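Local coordinates for glutathione S-transferase family protein (PDB 5F06) that probably conjugates glutathione to electrophilic compounds of the RX type with release of halide, as a Phi-class glutathione transferase that binds glutathione in its N-terminal domain, at residues E65-T70 with V102-Y107; L17-E22 with S71-K76; V120-L123 with S127-Q130; A112-Q117 with Y174-T179. All coordinates share one frame; numbering follows the deposited sequence. Where two conformers were deposited one is given.

Contact 1 of 4, residues E65-T70 with V102-Y107; sequences ESRAIT and VESHRY. With GSH (glutathione), chain C.
The guanidinium of Arg67 and the carboxylate of Glu103 are nearly coplanar, their planes 11° apart, and they meet edge to edge. At the same guanidinium's edge, near its plane, glutathione O11 lies 3.1 Å from Arg67 NH1, while Ser104 OG comes in obliquely, 3.6 Å from Arg67 CD. In the thioredoxin-like domain, Glu65 is at the N-cap of the helix whose first residues, Ser-Arg-Ala-Ile-Thr (66-70), stand in the position of the SNAIL/TRAIL motif of glutathione transferases, and the salt bridge ties this helix to helix 90-120 of the all-helical domain. The grip is side-on and twofold: Arg67 NE donates to Glu103 OE1 at 2.7 Å and 166°, and Arg67 NH2 donates to Glu103 OE2 at 3.1 Å and 175°. Both oxygens use their syn lone pairs, so the two bonds together fix the rotation of each flat group. Extended from CG to NE, the arginine spans the gap between helices and still keeps NH1 for the ligand's carboxylate. With a leucine in place of Arg67, the buried Glu103 carboxylate would probably be left without its cationic mate and glutathione O11 would lose the neighbouring Arg67 NH1. Beside it Glu65 is shared between ligand and dimer: its OE1 accepts from glutathione N1 at 2.8 Å, and its OE2 forms a salt bridge with Arg106 of the second subunit. Ser66 holds both oxygens of the ligand's carboxylate: its backbone N donates to glutathione O12 at 2.9 Å and its OG to glutathione O11 at 2.7 Å, the oxygen that also faces Arg67 NH1.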
loop_
_atom_site.group_PDB
_atom_site.type_symbol
_atom_site.label_atom_id
_atom_site.label_comp_id
_atom_site.label_asym_id
_atom_site.label_seq_id
_atom_site.Cartn_x
_atom_site.Cartn_y
_atom_site.Cartn_z
ATOM N N GLU A 65 -0.020 -9.695 -5.619
ATOM C CA GLU A 65 -0.512 -8.655 -4.697
ATOM C C GLU A 65 -2.004 -8.430 -4.919
ATOM O O GLU A 65 -2.442 -7.990 -5.989
ATOM C CB GLU A 65 0.254 -7.330 -4.827
ATOM C CG GLU A 65 1.658 -7.393 -4.277
ATOM C CD GLU A 65 1.673 -7.629 -2.774
ATOM O OE1 GLU A 65 0.811 -7.054 -2.070
ATOM O OE2 GLU A 65 2.539 -8.397 -2.301
ATOM N N SER A 66 -2.779 -8.748 -3.886
ATOM C CA SER A 66 -4.229 -8.757 -3.991
ATOM C C SER A 66 -4.772 -7.421 -4.471
ATOM O O SER A 66 -5.694 -7.384 -5.275
ATOM C CB SER A 66 -4.861 -9.117 -2.642
ATOM O OG SER A 66 -4.470 -8.202 -1.633
ATOM N N ARG A 67 -4.192 -6.329 -3.985
ATOM C CA ARG A 67 -4.714 -5.000 -4.289
ATOM C C ARG A 67 -4.233 -4.490 -5.652
ATOM O O ARG A 67 -4.819 -3.563 -6.218
ATOM C CB ARG A 67 -4.326 -4.021 -3.183
ATOM C CG ARG A 67 -4.829 -4.418 -1.785
ATOM C CD ARG A 67 -4.112 -3.619 -0.707
ATOM N NE ARG A 67 -4.492 -3.999 0.655
ATOM C CZ ARG A 67 -4.057 -5.087 1.284
ATOM N NH1 ARG A 67 -3.230 -5.933 0.679
ATOM N NH2 ARG A 67 -4.457 -5.335 2.525
ATOM N N ALA A 68 -3.165 -5.080 -6.178
ATOM C CA ALA A 68 -2.770 -4.809 -7.561
ATOM C C ALA A 68 -3.773 -5.482 -8.493
ATOM O O ALA A 68 -4.159 -4.936 -9.532
ATOM C CB ALA A 68 -1.359 -5.303 -7.838
ATOM N N ILE A 69 -4.208 -6.673 -8.101
ATOM C CA ILE A 69 -5.143 -7.440 -8.910
ATOM C C ILE A 69 -6.511 -6.763 -8.923
ATOM O O ILE A 69 -7.140 -6.643 -9.969
ATOM C CB ILE A 69 -5.273 -8.887 -8.392
ATOM C CG1 ILE A 69 -3.941 -9.624 -8.555
ATOM C CG2 ILE A 69 -6.363 -9.624 -9.149
ATOM C CD1 ILE A 69 -3.856 -10.952 -7.810
ATOM N N THR A 70 -6.975 -6.312 -7.766
ATOM C CA THR A 70 -8.261 -5.624 -7.700
ATOM C C THR A 70 -8.226 -4.316 -8.489
ATOM O O THR A 70 -9.173 -3.992 -9.203
ATOM C CB THR A 70 -8.681 -5.319 -6.254
ATOM O OG1 THR A 70 -7.654 -4.563 -5.596
ATOM C CG2 THR A 70 -8.953 -6.612 -5.481
ATOM N N VAL A 102 -4.763 4.587 2.735
ATOM C CA VAL A 102 -4.970 4.535 4.177
ATOM C C VAL A 102 -5.112 3.081 4.623
ATOM O O VAL A 102 -4.548 2.679 5.637
ATOM C CB VAL A 102 -6.213 5.348 4.605
ATOM C CG1 VAL A 102 -6.618 5.032 6.049
ATOM C CG2 VAL A 102 -5.946 6.832 4.444
ATOM N N GLU A 103 -5.857 2.293 3.857
ATOM C CA GLU A 103 -6.030 0.878 4.178
ATOM C C GLU A 103 -4.696 0.138 4.132
ATOM O O GLU A 103 -4.403 -0.688 5.003
ATOM C CB GLU A 103 -7.031 0.228 3.222
ATOM C CG GLU A 103 -7.449 -1.196 3.617
ATOM C CD GLU A 103 -6.502 -2.271 3.109
ATOM O OE1 GLU A 103 -5.890 -2.074 2.034
ATOM O OE2 GLU A 103 -6.376 -3.322 3.778
ATOM N N SER A 104 -3.880 0.439 3.127
ATOM C CA SER A 104 -2.601 -0.242 2.962
ATOM C C SER A 104 -1.586 0.096 4.058
ATOM O O SER A 104 -0.870 -0.788 4.533
ATOM C CB SER A 104 -1.992 0.095 1.600
ATOM O OG SER A 104 -2.722 -0.523 0.556
ATOM N N HIS A 105 -1.514 1.366 4.447
ATOM C CA HIS A 105 -0.412 1.832 5.297
ATOM C C HIS A 105 -0.808 2.130 6.735
ATOM O O HIS A 105 0.066 2.349 7.577
ATOM C CB HIS A 105 0.224 3.080 4.683
ATOM C CG HIS A 105 0.893 2.818 3.371
ATOM N ND1 HIS A 105 2.199 2.388 3.275
ATOM C CD2 HIS A 105 0.428 2.898 2.104
ATOM C CE1 HIS A 105 2.513 2.231 2.002
ATOM N NE2 HIS A 105 1.455 2.531 1.272
ATOM N N ARG A 106 -2.109 2.133 7.015
ATOM C CA ARG A 106 -2.597 2.428 8.361
ATOM C C ARG A 106 -3.527 1.338 8.912
ATOM O O ARG A 106 -3.308 0.850 10.017
ATOM C CB ARG A 106 -3.299 3.787 8.370
ATOM C CG ARG A 106 -2.387 4.917 7.899
ATOM C CD ARG A 106 -2.991 6.284 8.103
ATOM N NE ARG A 106 -2.043 7.344 7.751
ATOM C CZ ARG A 106 -1.110 7.823 8.569
ATOM N NH1 ARG A 106 -0.979 7.343 9.801
ATOM N NH2 ARG A 106 -0.300 8.786 8.155
ATOM N N TYR A 107 -4.544 0.938 8.153
ATOM C CA TYR A 107 -5.481 -0.072 8.635
ATOM C C TYR A 107 -4.858 -1.477 8.631
ATOM O O TYR A 107 -4.861 -2.164 9.655
ATOM C CB TYR A 107 -6.758 -0.063 7.793
ATOM C CG TYR A 107 -7.927 -0.817 8.396
ATOM C CD1 TYR A 107 -8.118 -2.171 8.136
ATOM C CD2 TYR A 107 -8.853 -0.172 9.204
ATOM C CE1 TYR A 107 -9.192 -2.862 8.677
ATOM C CE2 TYR A 107 -9.930 -0.852 9.746
ATOM C CZ TYR A 107 -10.096 -2.193 9.477
ATOM O OH TYR A 107 -11.165 -2.867 10.023
HETATM N N1 GSH C . 0.531 -8.359 0.350
HETATM C CA1 GSH C . 0.060 -9.641 -0.060
HETATM C C1 GSH C . -1.258 -9.490 -0.792
HETATM O O11 GSH C . -2.082 -8.614 -0.427
HETATM O O12 GSH C . -1.531 -10.242 -1.759
HETATM C CB1 GSH C . -0.111 -10.543 1.148
HETATM C CG1 GSH C . -0.345 -11.968 0.668
HETATM C CD1 GSH C . -0.593 -12.922 1.829
HETATM O OE1 GSH C . -0.448 -12.554 2.985
HETATM N N2 GSH C . -1.013 -14.258 1.531
HETATM C CA2 GSH C . -1.271 -15.215 2.562
HETATM C C2 GSH C . -0.442 -16.469 2.304
HETATM O O2 GSH C . -0.147 -16.778 1.167
HETATM C CB2 GSH C . -2.729 -15.617 2.520
HETATM S SG2 GSH C . -3.778 -14.313 3.122
HETATM N N3 GSH C . -0.014 -17.297 3.403
HETATM C CA3 GSH C . 0.762 -18.498 3.150
HETATM C C3 GSH C . 2.189 -18.347 3.669
HETATM O O31 GSH C . 2.867 -19.376 3.945
HETATM O O32 GSH C . 2.692 -17.204 3.823
#

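Contact 2 of 4, residues L17-E22 with S71-K76; sequences LTCLHE and SYIAEK
Ile73 points its CB at helix 11-22 and splits there into two branches with different partners. The short branch, CG2, stands 4.1 Å from Cys19 SG, a loose apolar contact. That sulfur extends toward Ile73 because it is anti to the Cys19 backbone N (chi1 179°). The long branch runs through CG1, beside the Ile73 backbone N, and ends at CD1, which lies 3.5 Å from Leu20 CD2 and 4.0 Å from Leu20 CG. Ile73 was modelled in two conformers, so both contacts describe one of its copies and are to that extent doubtful. Leu20 does not aim its CB at the other helix; its end bends nearer, and the two side chains cross at about a right angle. The segments belong to helices 11-22 and 66-76, which in the thioredoxin-like domain of glutathione transferases pack against each other on one side of the beta-sheet. The CA atoms of Leu20 and Ile73 are 7.4 Å apart and those of Cys19 and Ala74 7.6 Å, a close approach that accords with the small Cys19 and Ala74 at this level. Leu20 also reaches the sheet, touching Leu2 and Leu4 of strand 2-6, while Ile73 meets Leu25 in the loop after helix 11-22. On another side of helix 66-76, Ser71 OG is hydrogen-bonded to Lys97 NZ of the second subunit.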
loop_
_atom_site.group_PDB
_atom_site.type_symbol
_atom_site.label_atom_id
_atom_site.label_comp_id
_atom_site.label_asym_id
_atom_site.label_seq_id
_atom_site.Cartn_x
_atom_site.Cartn_y
_atom_site.Cartn_z
ATOM N N LEU A 17 -11.805 -11.951 -4.784
ATOM C CA LEU A 17 -13.074 -12.587 -5.110
ATOM C C LEU A 17 -14.240 -11.608 -5.017
ATOM O O LEU A 17 -15.091 -11.570 -5.902
ATOM C CB LEU A 17 -13.322 -13.785 -4.196
ATOM C CG LEU A 17 -12.466 -15.019 -4.489
ATOM C CD1 LEU A 17 -12.671 -16.064 -3.422
ATOM C CD2 LEU A 17 -12.794 -15.595 -5.862
ATOM N N THR A 18 -14.281 -10.804 -3.959
ATOM C CA THR A 18 -15.388 -9.873 -3.795
ATOM C C THR A 18 -15.338 -8.800 -4.884
ATOM O O THR A 18 -16.380 -8.374 -5.389
ATOM C CB THR A 18 -15.395 -9.221 -2.390
ATOM O OG1 THR A 18 -16.541 -8.371 -2.258
ATOM C CG2 THR A 18 -14.133 -8.417 -2.146
ATOM N N CYS A 19 -14.133 -8.385 -5.268
ATOM C CA CYS A 19 -13.979 -7.425 -6.359
ATOM C C CYS A 19 -14.503 -8.008 -7.674
ATOM O O CYS A 19 -15.237 -7.341 -8.406
ATOM C CB CYS A 19 -12.514 -7.006 -6.519
ATOM S SG CYS A 19 -12.224 -5.831 -7.885
ATOM N N LEU A 20 -14.131 -9.251 -7.967
ATOM C CA LEU A 20 -14.620 -9.933 -9.164
ATOM C C LEU A 20 -16.153 -9.966 -9.208
ATOM O O LEU A 20 -16.747 -9.744 -10.264
ATOM C CB LEU A 20 -14.053 -11.354 -9.238
ATOM C CG LEU A 20 -12.562 -11.451 -9.580
ATOM C CD1 LEU A 20 -11.980 -12.805 -9.184
ATOM C CD2 LEU A 20 -12.347 -11.203 -11.064
ATOM N N HIS A 21 -16.793 -10.224 -8.071
ATOM C CA HIS A 21 -18.255 -10.286 -8.021
ATOM C C HIS A 21 -18.897 -8.911 -8.154
ATOM O O HIS A 21 -19.937 -8.773 -8.808
ATOM C CB HIS A 21 -18.726 -10.948 -6.722
ATOM C CG HIS A 21 -18.394 -12.403 -6.639
ATOM N ND1 HIS A 21 -18.662 -13.285 -7.665
ATOM C CD2 HIS A 21 -17.826 -13.135 -5.652
ATOM C CE1 HIS A 21 -18.269 -14.496 -7.313
ATOM N NE2 HIS A 21 -17.758 -14.433 -6.096
ATOM N N GLU A 22 -18.303 -7.901 -7.522
ATOM C CA GLU A 22 -18.783 -6.531 -7.672
ATOM C C GLU A 22 -18.824 -6.150 -9.148
ATOM O O GLU A 22 -19.722 -5.434 -9.588
ATOM C CB GLU A 22 -17.895 -5.550 -6.902
ATOM C CG GLU A 22 -18.014 -5.638 -5.387
ATOM C CD GLU A 22 -19.310 -5.050 -4.847
ATOM O OE1 GLU A 22 -20.106 -4.501 -5.636
ATOM O OE2 GLU A 22 -19.528 -5.136 -3.622
ATOM N N SER A 71 -7.132 -3.573 -8.350
ATOM C CA SER A 71 -6.966 -2.303 -9.046
ATOM C C SER A 71 -6.972 -2.520 -10.561
ATOM O O SER A 71 -7.607 -1.773 -11.310
ATOM C CB SER A 71 -5.665 -1.619 -8.602
ATOM O OG SER A 71 -5.507 -0.348 -9.209
ATOM N N TYR A 72 -6.266 -3.553 -11.003
ATOM C CA TYR A 72 -6.254 -3.927 -12.412
ATOM C C TYR A 72 -7.662 -4.228 -12.917
ATOM O O TYR A 72 -8.111 -3.667 -13.919
ATOM C CB TYR A 72 -5.352 -5.142 -12.624
ATOM C CG TYR A 72 -5.373 -5.651 -14.035
ATOM C CD1 TYR A 72 -4.852 -4.886 -15.070
ATOM C CD2 TYR A 72 -5.912 -6.892 -14.340
ATOM C CE1 TYR A 72 -4.866 -5.340 -16.367
ATOM C CE2 TYR A 72 -5.931 -7.358 -15.644
ATOM C CZ TYR A 72 -5.406 -6.575 -16.651
ATOM O OH TYR A 72 -5.412 -7.021 -17.954
ATOM N N ILE A 73 -8.350 -5.118 -12.212
ATOM C CA ILE A 73 -9.707 -5.517 -12.572
ATOM C C ILE A 73 -10.648 -4.312 -12.579
ATOM O O ILE A 73 -11.424 -4.123 -13.519
ATOM C CB ILE A 73 -10.228 -6.595 -11.598
ATOM C CG1 ILE A 73 -9.445 -7.897 -11.799
ATOM C CG2 ILE A 73 -11.717 -6.850 -11.798
ATOM C CD1 ILE A 73 -9.682 -8.934 -10.715
ATOM N N ALA A 74 -10.567 -3.491 -11.537
ATOM C CA ALA A 74 -11.434 -2.325 -11.412
ATOM C C ALA A 74 -11.213 -1.326 -12.549
ATOM O O ALA A 74 -12.162 -0.724 -13.049
ATOM C CB ALA A 74 -11.214 -1.650 -10.066
ATOM N N GLU A 75 -9.962 -1.161 -12.962
ATOM C CA GLU A 75 -9.629 -0.227 -14.030
ATOM C C GLU A 75 -10.002 -0.790 -15.404
ATOM O O GLU A 75 -10.556 -0.079 -16.242
ATOM C CB GLU A 75 -8.136 0.118 -13.983
ATOM C CG GLU A 75 -7.627 0.928 -15.170
ATOM C CD GLU A 75 -8.315 2.273 -15.298
ATOM O OE1 GLU A 75 -8.555 2.712 -16.443
ATOM O OE2 GLU A 75 -8.612 2.894 -14.255
ATOM N N LYS A 76 -9.706 -2.066 -15.627
ATOM C CA LYS A 76 -9.883 -2.665 -16.943
ATOM C C LYS A 76 -11.353 -2.790 -17.328
ATOM O O LYS A 76 -11.718 -2.586 -18.486
ATOM C CB LYS A 76 -9.220 -4.043 -17.000
ATOM C CG LYS A 76 -9.466 -4.770 -18.315
ATOM C CD LYS A 76 -8.529 -5.942 -18.498
ATOM C CE LYS A 76 -8.834 -6.700 -19.775
ATOM N NZ LYS A 76 -7.702 -7.591 -20.152
#

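Contact 3 of 4, residues V120-L123 with S127-Q130; sequences VAPL and SPDQ
The turn between the long helices 90-120 and 130-153 of the all-helical domain is closed by Ala121 and Pro122 lying against Ser127 and Pro128. The chain returns on itself tightly enough to bring the CA atoms of Pro122 and Ser127 to 5.6 Å and those of Ala121 and Pro128 to 6.0 Å. The side-chain contact is nevertheless light: Pro122 CG stands 4.4 Å from Pro128 CD, and the methyl CB of Ala121, which does face the returning chain, is 4.5 Å from the carbonyl O of Ser127. Pro122 is exposed and Pro128 partly so, whereas Ala121 is buried. Ser127 and Pro128 run extended, with psi values of 151° and 137°, and so carry the chain up to the next helix. There Asp129 takes over: its backbone N donates to Gln117 OE1, and its carboxylate OD1 accepts from the backbone N of Ile132, with a weak second bond from that of Thr131. An acidic side chain that takes up a backbone N-H in the first turn in this way is the classic N-cap, here marking the start of the second arm of an alpha-helical hairpin.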
loop_
_atom_site.group_PDB
_atom_site.type_symbol
_atom_site.label_atom_id
_atom_site.label_comp_id
_atom_site.label_asym_id
_atom_site.label_seq_id
_atom_site.Cartn_x
_atom_site.Cartn_y
_atom_site.Cartn_z
ATOM N N VAL A 120 -3.676 -17.710 12.468
ATOM C CA VAL A 120 -2.513 -18.321 11.821
ATOM C C VAL A 120 -1.523 -18.922 12.823
ATOM O O VAL A 120 -0.983 -19.999 12.581
ATOM C CB VAL A 120 -1.762 -17.302 10.936
ATOM C CG1 VAL A 120 -0.662 -17.999 10.144
ATOM C CG2 VAL A 120 -2.725 -16.615 9.982
ATOM N N ALA A 121 -1.283 -18.239 13.939
ATOM C CA ALA A 121 -0.281 -18.695 14.902
ATOM C C ALA A 121 -0.554 -20.124 15.392
ATOM O O ALA A 121 0.376 -20.929 15.489
ATOM C CB ALA A 121 -0.198 -17.730 16.085
ATOM N N PRO A 122 -1.824 -20.450 15.691
ATOM C CA PRO A 122 -2.143 -21.835 16.057
ATOM C C PRO A 122 -1.774 -22.840 14.963
ATOM O O PRO A 122 -1.367 -23.957 15.279
ATOM C CB PRO A 122 -3.659 -21.800 16.279
ATOM C CG PRO A 122 -3.956 -20.394 16.626
ATOM C CD PRO A 122 -3.004 -19.573 15.816
ATOM N N LEU A 123 -1.908 -22.445 13.700
ATOM C CA LEU A 123 -1.525 -23.314 12.591
ATOM C C LEU A 123 -0.015 -23.539 12.570
ATOM O O LEU A 123 0.463 -24.542 12.036
ATOM C CB LEU A 123 -1.976 -22.727 11.250
ATOM C CG LEU A 123 -3.475 -22.514 11.036
ATOM C CD1 LEU A 123 -3.723 -21.805 9.710
ATOM C CD2 LEU A 123 -4.215 -23.841 11.082
ATOM N N SER A 127 0.434 -20.651 20.631
ATOM C CA SER A 127 -0.743 -19.997 21.182
ATOM C C SER A 127 -0.746 -18.544 20.728
ATOM O O SER A 127 0.318 -17.967 20.501
ATOM C CB SER A 127 -0.757 -20.076 22.709
ATOM O OG SER A 127 -0.819 -21.419 23.150
ATOM N N PRO A 128 -1.942 -17.947 20.586
ATOM C CA PRO A 128 -1.997 -16.521 20.259
ATOM C C PRO A 128 -1.225 -15.678 21.269
ATOM O O PRO A 128 -1.305 -15.928 22.474
ATOM C CB PRO A 128 -3.493 -16.206 20.309
ATOM C CG PRO A 128 -4.156 -17.499 20.008
ATOM C CD PRO A 128 -3.286 -18.555 20.617
ATOM N N ASP A 129 -0.473 -14.704 20.771
ATOM C CA ASP A 129 0.318 -13.824 21.620
ATOM C C ASP A 129 -0.534 -12.637 22.039
ATOM O O ASP A 129 -0.803 -11.749 21.234
ATOM C CB ASP A 129 1.579 -13.361 20.880
ATOM C CG ASP A 129 2.530 -12.565 21.761
ATOM O OD1 ASP A 129 2.062 -11.740 22.575
ATOM O OD2 ASP A 129 3.757 -12.763 21.633
ATOM N N GLN A 130 -0.948 -12.619 23.303
ATOM C CA GLN A 130 -1.878 -11.602 23.784
ATOM C C GLN A 130 -1.252 -10.212 23.756
ATOM O O GLN A 130 -1.951 -9.214 23.569
ATOM C CB GLN A 130 -2.350 -11.927 25.201
ATOM C CG GLN A 130 -3.559 -11.119 25.643
ATOM C CD GLN A 130 -4.815 -11.476 24.870
ATOM O OE1 GLN A 130 -5.138 -12.653 24.696
ATOM N NE2 GLN A 130 -5.529 -10.461 24.396
#

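Contact 4 of 4, residues A112-Q117 with Y174-T179; sequences APIVFQ and YYLMKT
The backbones come closest at Val115 and Leu176, whose CA atoms are 6.1 Å apart, where helix 90-120, kinked at Pro113, passes the last part of helix 170-176 and the type I turn from Leu176 to Thr179. Two neighbouring residues on each side carry the contact. Ile114 and Leu176 cross obliquely, with Ile114 CG2 at 3.7 Å and Ile114 CD1 at 4.0 Å from the same methyl, Leu176 CD1. Leu176 reaches them with CG anti to its backbone N, but its chi2 of 96° is off a staggered minimum, a mild sign of strain. Val115 directs both methyls at the other helix: CG1 lies 4.0 Å from Tyr175 CB, and CG2 lies 4.1 Å from the Leu176 backbone N. Only the root of Tyr175 takes part, for its ring turns away, and its hydroxyl is hydrogen-bonded chiefly to Met9 O, with Met211 O a second acceptor competing for its single proton. The ring side chain comes within about 3 Å, nearest atoms, of that of Thr11, which binds glutathione, so this helix end sits beside the start of helix 11-22, which carries Thr11. Beyond Leu176 the turn is held at its carbonyl: Leu176 O accepts from Thr179 N at 2.9 Å and from Thr179 OG1 at 2.8 Å, the hydroxyl lying in the carbonyl plane on a lone pair. Within the all-helical domain Leu176 also meets Ile111, further back on helix 90-120, while helix 183-186 (Val184 and Val185, against Leu176) and helix 130-153 (Asn136, against Ile114) adjoin the contact.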
loop_
_atom_site.group_PDB
_atom_site.type_symbol
_atom_site.label_atom_id
_atom_site.label_comp_id
_atom_site.label_asym_id
_atom_site.label_seq_id
_atom_site.Cartn_x
_atom_site.Cartn_y
_atom_site.Cartn_z
ATOM N N ALA A 112 -3.797 -6.820 10.536
ATOM C CA ALA A 112 -3.206 -8.080 10.092
ATOM C C ALA A 112 -2.608 -8.887 11.260
ATOM O O ALA A 112 -2.858 -10.088 11.364
ATOM C CB ALA A 112 -2.148 -7.826 9.018
ATOM N N PRO A 113 -1.827 -8.241 12.144
ATOM C CA PRO A 113 -1.230 -9.019 13.237
ATOM C C PRO A 113 -2.269 -9.607 14.193
ATOM O O PRO A 113 -2.044 -10.677 14.763
ATOM C CB PRO A 113 -0.349 -7.995 13.967
ATOM C CG PRO A 113 -0.152 -6.886 13.007
ATOM C CD PRO A 113 -1.400 -6.833 12.189
ATOM N N ILE A 114 -3.387 -8.916 14.375
ATOM C CA ILE A 114 -4.447 -9.418 15.242
ATOM C C ILE A 114 -4.964 -10.743 14.694
ATOM O O ILE A 114 -5.042 -11.742 15.411
ATOM C CB ILE A 114 -5.614 -8.409 15.356
ATOM C CG1 ILE A 114 -5.111 -7.090 15.948
ATOM C CG2 ILE A 114 -6.740 -8.988 16.199
ATOM C CD1 ILE A 114 -6.139 -5.960 15.928
ATOM N N VAL A 115 -5.299 -10.747 13.409
ATOM C CA VAL A 115 -5.872 -11.923 12.774
ATOM C C VAL A 115 -4.831 -13.034 12.683
ATOM O O VAL A 115 -5.161 -14.214 12.828
ATOM C CB VAL A 115 -6.423 -11.582 11.372
ATOM C CG1 VAL A 115 -6.815 -12.837 10.603
ATOM C CG2 VAL A 115 -7.620 -10.649 11.502
ATOM N N PHE A 116 -3.579 -12.653 12.446
ATOM C CA PHE A 116 -2.497 -13.625 12.370
ATOM C C PHE A 116 -2.392 -14.398 13.678
ATOM O O PHE A 116 -2.315 -15.625 13.687
ATOM C CB PHE A 116 -1.162 -12.945 12.066
ATOM C CG PHE A 116 -0.003 -13.901 12.000
ATOM C CD1 PHE A 116 0.348 -14.501 10.802
ATOM C CD2 PHE A 116 0.727 -14.208 13.138
ATOM C CE1 PHE A 116 1.411 -15.386 10.740
ATOM C CE2 PHE A 116 1.786 -15.090 13.082
ATOM C CZ PHE A 116 2.130 -15.681 11.882
ATOM N N GLN A 117 -2.386 -13.671 14.786
ATOM C CA GLN A 117 -2.232 -14.292 16.096
ATOM C C GLN A 117 -3.397 -15.231 16.421
ATOM O O GLN A 117 -3.190 -16.336 16.932
ATOM C CB GLN A 117 -2.094 -13.215 17.175
ATOM C CG GLN A 117 -0.736 -12.512 17.180
ATOM C CD GLN A 117 0.425 -13.476 17.350
ATOM O OE1 GLN A 117 0.335 -14.448 18.101
ATOM N NE2 GLN A 117 1.522 -13.215 16.642
ATOM N N TYR A 174 -13.594 -9.176 8.476
ATOM C CA TYR A 174 -14.529 -10.286 8.621
ATOM C C TYR A 174 -14.028 -11.268 9.677
ATOM O O TYR A 174 -14.797 -11.746 10.516
ATOM C CB TYR A 174 -14.743 -11.011 7.288
ATOM C CG TYR A 174 -15.789 -12.096 7.386
ATOM C CD1 TYR A 174 -17.126 -11.771 7.566
ATOM C CD2 TYR A 174 -15.442 -13.437 7.322
ATOM C CE1 TYR A 174 -18.087 -12.744 7.669
ATOM C CE2 TYR A 174 -16.405 -14.423 7.425
ATOM C CZ TYR A 174 -17.725 -14.069 7.597
ATOM O OH TYR A 174 -18.695 -15.039 7.704
ATOM N N TYR A 175 -12.731 -11.553 9.651
ATOM C CA TYR A 175 -12.157 -12.482 10.613
ATOM C C TYR A 175 -11.989 -11.842 11.989
ATOM O O TYR A 175 -12.166 -12.512 13.009
ATOM C CB TYR A 175 -10.817 -13.010 10.105
ATOM C CG TYR A 175 -10.927 -14.161 9.118
ATOM C CD1 TYR A 175 -11.976 -15.076 9.187
ATOM C CD2 TYR A 175 -9.974 -14.345 8.129
ATOM C CE1 TYR A 175 -12.074 -16.126 8.297
ATOM C CE2 TYR A 175 -10.066 -15.400 7.232
ATOM C CZ TYR A 175 -11.118 -16.285 7.326
ATOM O OH TYR A 175 -11.222 -17.340 6.447
ATOM N N LEU A 176 -11.656 -10.552 12.025
ATOM C CA LEU A 176 -11.565 -9.827 13.289
ATOM C C LEU A 176 -12.882 -9.932 14.056
ATOM O O LEU A 176 -12.894 -10.117 15.276
ATOM C CB LEU A 176 -11.212 -8.357 13.049
ATOM C CG LEU A 176 -11.123 -7.454 14.285
ATOM C CD1 LEU A 176 -9.693 -7.331 14.770
ATOM C CD2 LEU A 176 -11.710 -6.082 13.999
ATOM N N MET A 177 -13.993 -9.834 13.337
ATOM C CA MET A 177 -15.304 -9.810 13.977
ATOM C C MET A 177 -15.676 -11.163 14.579
ATOM O O MET A 177 -16.658 -11.269 15.313
ATOM C CB MET A 177 -16.373 -9.362 12.979
ATOM C CG MET A 177 -16.209 -7.913 12.522
ATOM S SD MET A 177 -16.127 -6.725 13.876
ATOM C CE MET A 177 -17.827 -6.749 14.431
ATOM N N LYS A 178 -14.887 -12.189 14.276
ATOM C CA LYS A 178 -15.082 -13.508 14.872
ATOM C C LYS A 178 -14.354 -13.631 16.210
ATOM O O LYS A 178 -14.565 -14.593 16.948
ATOM C CB LYS A 178 -14.589 -14.604 13.923
ATOM C CG LYS A 178 -15.302 -14.649 12.584
ATOM C CD LYS A 178 -14.768 -15.788 11.733
ATOM C CE LYS A 178 -15.553 -15.942 10.443
ATOM N NZ LYS A 178 -16.946 -16.418 10.685
ATOM N N THR A 179 -13.495 -12.658 16.508
ATOM C CA THR A 179 -12.657 -12.691 17.704
ATOM C C THR A 179 -13.143 -11.683 18.749
ATOM O O THR A 179 -14.013 -10.858 18.464
ATOM C CB THR A 179 -11.176 -12.381 17.365
ATOM O OG1 THR A 179 -10.998 -10.968 17.195
ATOM C CG2 THR A 179 -10.731 -13.112 16.099
#

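Contacts 1 and 2 share helix 66-76, their segments alternating along the chain; their centres are about 13 Å apart, and they touch where Thr70 CG2 meets Cys19 CB at 3.7 Å. Contact 1 shares helix 90-120 with contact 4, about 17 Å away between centres, so this helix of the helical domain runs from the glutathione site and subunit interface to contact 4. Contact 3 is nested in the loop that contact 4 closes, about 11 Å away between centres, with a probable hydrogen bond from Ala121 N to Phe116 O. Contacts 2 and 3, about 32 Å apart between centres, flank the chain's centre: contact 2 is thioredoxin-like, 3 and 4 helical, and contact 1 bridges both domains.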